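Local structure of 5-carboxymethyl-2-hydroxymuconate delta-isomerase (Mycobacterium smegmatis, 4PFZ) at residues Val60-Lys65 with Val83-Pro88; Leu56-Ile61 with Thr215-Asp220. The protein probably acts as a metal-binding isomerase or acetylpyruvate hydrolase of the fumarylacetoacetate hydrolase family. All coordinates share one frame; numbering follows the deposited sequence. Where two conformers were deposited one is given.

Following the chain from the N terminus, contact 2 starts on Leu56-Ile61 and contact 1 on the overlapping Val60-Lys65. Contact 1 closes a short loop: strand 60-63 runs into 17 residues without helix or strand and meets strand 84-87 as an antiparallel partner. Contact 2 closes a much longer one, with 153 residues between its segments, and brings the turn between helix 203-213 and strand 221-223 back to the entry of the same strand. The loop of contact 1 therefore nests inside that of contact 2, and the two share Val60 and Ile61. Strand 60-63 ends up between strand 84-87 and the parallel strand 221-223, and both contacts touch the second subunit.

Contact 1 (Val60-Lys65 with Val83-Pro88); sequences VIAVGK and VIFLKP
Val60, Ile61 and Ala62 pair with Lys87, Leu86 and Phe85 as two antiparallel strands within the fumarylacetoacetate hydrolase fold, strand 84-87 flanking strand 60-63. Their short axes come within 4.6 Å and make 139°, so the pair is well twisted.

Backbone hydrogen bonds set the register. Lys87 N donates to Val60 O at 2.9 Å, while Ala62 and Phe85 bond both ways, with Ala62 N to Phe85 O at 2.9 Å and Phe85 N to Ala62 O at 3.0 Å. In the Val60-Lys87 pair a water bridges the other two backbone atoms, accepting from Val60 N and donating to Lys87 O.

The apolar packing divides between two faces. Ile61, Ile84 and Leu86 share one, where Ile61 lies side by side with each of the other two, its CG1 3.7 Å from Leu86 CD2 and its CG2 near Ile84 CB. Helix 203-213 covers Ile61 and Ile84 through Thr210, and Met156 of the second subunit packs on Ile84 and Leu86. Val60, Ala62, Phe85 and Lys87 take the other face. There the Lys87 chain bends away at its last two torsions, carrying NZ to a salt bridge with Asp142 and hydrogen bonds to the carbonyls of Lys159 and Phe164.

Aromatic contacts belong to Phe85, which also meets Trp155 edge-to-face. Its CG stands between the backbone N and the carbonyl carbon (chi1 57°), which brings the ring across to Ala62. The methyl makes a CH-pi contact, with Ala62 CB 4.0 Å from the centroid of the Phe85 ring. Ala62 O also lies over a face, offset toward the rim, 3.3 Å from Phe85 CD1.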
loop_
_atom_site.group_PDB
_atom_site.type_symbol
_atom_site.label_atom_id
_atom_site.label_comp_id
_atom_site.label_asym_id
_atom_site.label_seq_id
_atom_site.Cartn_x
_atom_site.Cartn_y
_atom_site.Cartn_z
ATOM N N VAL B 60 -2.455 4.470 1.581
ATOM C CA VAL B 60 -3.136 5.579 0.982
ATOM C C VAL B 60 -3.969 5.014 -0.137
ATOM O O VAL B 60 -3.418 4.436 -1.071
ATOM C CB VAL B 60 -2.160 6.621 0.422
ATOM C CG1 VAL B 60 -2.937 7.726 -0.325
ATOM C CG2 VAL B 60 -1.317 7.203 1.530
ATOM N N ILE B 61 -5.286 5.196 -0.044
ATOM C CA ILE B 61 -6.212 4.783 -1.089
ATOM C C ILE B 61 -6.622 6.014 -1.875
ATOM O O ILE B 61 -6.884 7.072 -1.293
ATOM C CB ILE B 61 -7.483 4.107 -0.514
ATOM C CG1 ILE B 61 -7.105 2.806 0.178
ATOM C CG2 ILE B 61 -8.478 3.777 -1.617
ATOM C CD1 ILE B 61 -6.756 2.963 1.646
ATOM N N ALA B 62 -6.684 5.893 -3.187
ATOM C CA ALA B 62 -7.140 7.026 -3.968
ATOM C C ALA B 62 -8.158 6.604 -5.008
ATOM O O ALA B 62 -8.220 5.444 -5.392
ATOM C CB ALA B 62 -5.950 7.715 -4.628
ATOM N N VAL B 63 -8.938 7.575 -5.473
ATOM C CA VAL B 63 -9.869 7.369 -6.565
ATOM C C VAL B 63 -9.438 8.293 -7.705
ATOM O O VAL B 63 -8.801 9.309 -7.469
ATOM C CB VAL B 63 -11.337 7.637 -6.104
ATOM C CG1 VAL B 63 -11.690 9.106 -6.180
ATOM C CG2 VAL B 63 -12.328 6.807 -6.908
ATOM N N GLY B 64 -9.749 7.932 -8.941
ATOM C CA GLY B 64 -9.374 8.771 -10.063
ATOM C C GLY B 64 -10.490 9.703 -10.500
ATOM O O GLY B 64 -10.491 10.892 -10.171
ATOM N N LYS B 65 -11.440 9.161 -11.256
ATOM C CA LYS B 65 -12.539 9.959 -11.783
ATOM C C LYS B 65 -13.627 10.121 -10.732
ATOM O O LYS B 65 -14.340 9.165 -10.413
ATOM C CB LYS B 65 -13.118 9.311 -13.044
ATOM N N VAL B 83 -13.511 3.393 -8.946
ATOM C CA VAL B 83 -12.298 2.627 -9.168
ATOM C C VAL B 83 -11.267 3.116 -8.155
ATOM O O VAL B 83 -10.850 4.278 -8.186
ATOM C CB VAL B 83 -11.767 2.779 -10.616
ATOM C CG1 VAL B 83 -10.407 2.098 -10.767
ATOM C CG2 VAL B 83 -12.760 2.200 -11.607
ATOM N N ILE B 84 -10.883 2.248 -7.229
ATOM C CA ILE B 84 -9.914 2.651 -6.215
ATOM C C ILE B 84 -8.551 2.005 -6.470
ATOM O O ILE B 84 -8.452 0.986 -7.153
ATOM C CB ILE B 84 -10.410 2.318 -4.783
ATOM C CG1 ILE B 84 -10.725 0.831 -4.642
ATOM C CG2 ILE B 84 -11.634 3.179 -4.425
ATOM C CD1 ILE B 84 -10.985 0.390 -3.212
ATOM N N PHE B 85 -7.501 2.636 -5.959
ATOM C CA PHE B 85 -6.140 2.108 -6.075
ATOM C C PHE B 85 -5.289 2.564 -4.875
ATOM O O PHE B 85 -5.773 3.271 -3.993
ATOM C CB PHE B 85 -5.485 2.538 -7.404
ATOM C CG PHE B 85 -5.436 4.041 -7.611
ATOM C CD1 PHE B 85 -6.507 4.714 -8.159
ATOM C CD2 PHE B 85 -4.312 4.766 -7.257
ATOM C CE1 PHE B 85 -6.471 6.096 -8.351
ATOM C CE2 PHE B 85 -4.273 6.145 -7.439
ATOM C CZ PHE B 85 -5.349 6.806 -7.992
ATOM N N LEU B 86 -4.030 2.131 -4.836
ATOM C CA LEU B 86 -3.153 2.394 -3.697
ATOM C C LEU B 86 -1.945 3.235 -4.111
ATOM O O LEU B 86 -1.418 3.065 -5.203
ATOM C CB LEU B 86 -2.654 1.075 -3.077
ATOM C CG LEU B 86 -3.687 0.264 -2.305
ATOM C CD1 LEU B 86 -3.123 -1.114 -1.973
ATOM C CD2 LEU B 86 -4.110 1.006 -1.030
ATOM N N LYS B 87 -1.531 4.140 -3.232
ATOM C CA LYS B 87 -0.225 4.802 -3.335
ATOM C C LYS B 87 0.569 4.326 -2.132
ATOM O O LYS B 87 0.013 4.186 -1.047
ATOM C CB LYS B 87 -0.374 6.330 -3.366
ATOM C CG LYS B 87 -1.078 6.852 -4.614
ATOM C CD LYS B 87 -1.440 8.357 -4.517
ATOM C CE LYS B 87 -0.224 9.291 -4.462
ATOM N NZ LYS B 87 0.303 9.665 -5.817
ATOM N N PRO B 88 1.857 3.987 -2.323
ATOM C CA PRO B 88 2.636 3.546 -1.166
ATOM C C PRO B 88 2.878 4.659 -0.172
ATOM O O PRO B 88 3.031 5.800 -0.583
ATOM C CB PRO B 88 3.962 3.091 -1.788
ATOM C CG PRO B 88 4.121 3.975 -3.006
ATOM C CD PRO B 88 2.697 4.194 -3.520
HETATM O O HOH W 1 -0.870 2.149 0.246
HETATM O O HOH W 2 -13.571 6.112 -9.783
#

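Contact 2 (Leu56-Ile61 with Thr215-Asp220)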
loop_
_atom_site.group_PDB
_atom_site.type_symbol
_atom_site.label_atom_id
_atom_site.label_comp_id
_atom_site.label_asym_id
_atom_site.label_seq_id
_atom_site.Cartn_x
_atom_site.Cartn_y
_atom_site.Cartn_z
ATOM N N LEU B 56 0.910 9.445 10.170
ATOM C CA LEU B 56 1.679 8.350 9.589
ATOM C C LEU B 56 0.732 7.294 9.029
ATOM O O LEU B 56 0.260 6.424 9.758
ATOM C CB LEU B 56 2.629 7.734 10.631
ATOM C CG LEU B 56 3.762 8.651 11.124
ATOM C CD1 LEU B 56 4.670 7.959 12.138
ATOM C CD2 LEU B 56 4.594 9.164 9.956
ATOM N N ALA B 57 0.440 7.385 7.735
ATOM C CA ALA B 57 -0.530 6.492 7.108
ATOM C C ALA B 57 0.099 5.138 6.795
ATOM O O ALA B 57 1.183 5.081 6.242
ATOM C CB ALA B 57 -1.090 7.118 5.815
ATOM N N SER B 58 -0.597 4.060 7.126
ATOM C CA SER B 58 -0.135 2.727 6.743
ATOM C C SER B 58 -0.384 2.495 5.251
ATOM O O SER B 58 0.406 1.838 4.554
ATOM C CB SER B 58 -0.830 1.647 7.582
ATOM O OG SER B 58 -2.078 1.266 7.020
ATOM N N LYS B 59 -1.492 3.023 4.759
ATOM C CA LYS B 59 -1.773 2.977 3.329
ATOM C C LYS B 59 -2.543 4.208 2.874
ATOM O O LYS B 59 -3.191 4.894 3.675
ATOM C CB LYS B 59 -2.548 1.704 2.946
ATOM C CG LYS B 59 -3.856 1.460 3.690
ATOM C CD LYS B 59 -4.481 0.119 3.232
ATOM C CE LYS B 59 -5.603 -0.364 4.155
ATOM N NZ LYS B 59 -5.217 -0.339 5.592
ATOM N N VAL B 60 -2.455 4.470 1.581
ATOM C CA VAL B 60 -3.136 5.579 0.982
ATOM C C VAL B 60 -3.969 5.014 -0.137
ATOM O O VAL B 60 -3.418 4.436 -1.071
ATOM C CB VAL B 60 -2.160 6.621 0.422
ATOM C CG1 VAL B 60 -2.937 7.726 -0.325
ATOM C CG2 VAL B 60 -1.317 7.203 1.530
ATOM N N ILE B 61 -5.286 5.196 -0.044
ATOM C CA ILE B 61 -6.212 4.783 -1.089
ATOM C C ILE B 61 -6.622 6.014 -1.875
ATOM O O ILE B 61 -6.884 7.072 -1.293
ATOM C CB ILE B 61 -7.483 4.107 -0.514
ATOM C CG1 ILE B 61 -7.105 2.806 0.178
ATOM C CG2 ILE B 61 -8.478 3.777 -1.617
ATOM C CD1 ILE B 61 -6.756 2.963 1.646
ATOM N N THR B 215 -9.822 -3.740 5.306
ATOM C CA THR B 215 -9.826 -3.161 6.636
ATOM C C THR B 215 -9.105 -1.816 6.598
ATOM O O THR B 215 -7.994 -1.720 6.096
ATOM C CB THR B 215 -9.151 -4.111 7.677
ATOM O OG1 THR B 215 -10.029 -5.206 7.978
ATOM C CG2 THR B 215 -8.835 -3.373 8.966
ATOM N N LEU B 216 -9.767 -0.774 7.103
ATOM C CA LEU B 216 -9.140 0.544 7.208
ATOM C C LEU B 216 -8.653 0.797 8.632
ATOM O O LEU B 216 -9.366 0.546 9.589
ATOM C CB LEU B 216 -10.110 1.646 6.774
ATOM C CG LEU B 216 -10.564 1.608 5.316
ATOM C CD1 LEU B 216 -11.568 2.732 5.011
ATOM C CD2 LEU B 216 -9.367 1.740 4.414
ATOM N N LEU B 217 -7.416 1.273 8.753
ATOM C CA LEU B 217 -6.767 1.495 10.045
ATOM C C LEU B 217 -6.678 2.968 10.360
ATOM O O LEU B 217 -6.629 3.782 9.429
ATOM C CB LEU B 217 -5.350 0.918 10.046
ATOM C CG LEU B 217 -5.082 -0.533 10.439
ATOM C CD1 LEU B 217 -5.923 -1.476 9.639
ATOM C CD2 LEU B 217 -3.605 -0.841 10.229
ATOM N N PRO B 218 -6.628 3.317 11.662
ATOM C CA PRO B 218 -6.416 4.710 12.066
ATOM C C PRO B 218 -5.195 5.289 11.365
ATOM O O PRO B 218 -4.130 4.667 11.388
ATOM C CB PRO B 218 -6.187 4.612 13.579
ATOM C CG PRO B 218 -6.936 3.382 13.981
ATOM C CD PRO B 218 -6.760 2.424 12.835
ATOM N N GLY B 219 -5.352 6.444 10.733
ATOM C CA GLY B 219 -4.245 7.041 10.004
ATOM C C GLY B 219 -4.336 6.836 8.504
ATOM O O GLY B 219 -3.787 7.624 7.741
ATOM N N ASP B 220 -5.009 5.776 8.057
ATOM C CA ASP B 220 -5.109 5.578 6.606
ATOM C C ASP B 220 -5.768 6.776 5.926
ATOM O O ASP B 220 -6.599 7.470 6.523
ATOM C CB ASP B 220 -5.872 4.304 6.269
ATOM C CG ASP B 220 -5.104 3.049 6.653
ATOM O OD1 ASP B 220 -3.895 3.141 6.943
ATOM O OD2 ASP B 220 -5.726 1.970 6.669
HETATM O O HOH W 3 -2.487 3.864 9.362
#
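Ala57 packs beside Gly219 and Asp220, its CA 4.7 Å from Asp220 CA, where a type II beta turn from Leu217 to Asp220 comes up against the irregular run that leads into strand 60-63. Asp220 N closes the turn on Leu217 O. Gly219, third residue of the turn, has the positive phi (102°) expected there in type II, and its carbonyl O rests 3.4 Å from Ala57 CB.

The side-chain chemistry centres on the Asp220 carboxylate. Ser58 OG gives its proton to the syn lone pair of Asp220 OD1 over 2.6 Å, and Lys59 N reaches the same oxygen in a longer bond, from well above the carboxylate plane. A water joins them, donating to Asp220 OD1 and Pro218 O while accepting from Ser58 N.

The other oxygen is gripped from both faces of the plane in the Lys59 conformer given here, one of two. On one face Lys59 NZ forms a salt bridge with Asp220 OD2 at 2.6 Å; on the opposite one, Leu217 N donates to Asp220 OD2 at 2.8 Å. This lysine chain is extended from CB to CE, then bent at chi4 (-49°), which turns NZ toward Asp220 OD2 and Thr215 O. NZ donates to Thr215 O at 3.1 Å, in the plane of that carbonyl.

Apolar contact is slight: Ile61 CD1 meets Leu216 CD2 at 4.0 Å, the two side chains crossing at a slant. At the subunit boundary, Thr90 of the second subunit packs on Lys59 and Leu217, and OD2 of Asp162 of that subunit is hydrogen-bonded to Thr215 OG1.

With four protein donors, one an ammonium in that conformer, and a water around its oxygens, the Asp220 carboxylate is likely to stay ionised; Ser58 OG and Lys59 N pin the turn, and the ammonium adds charge.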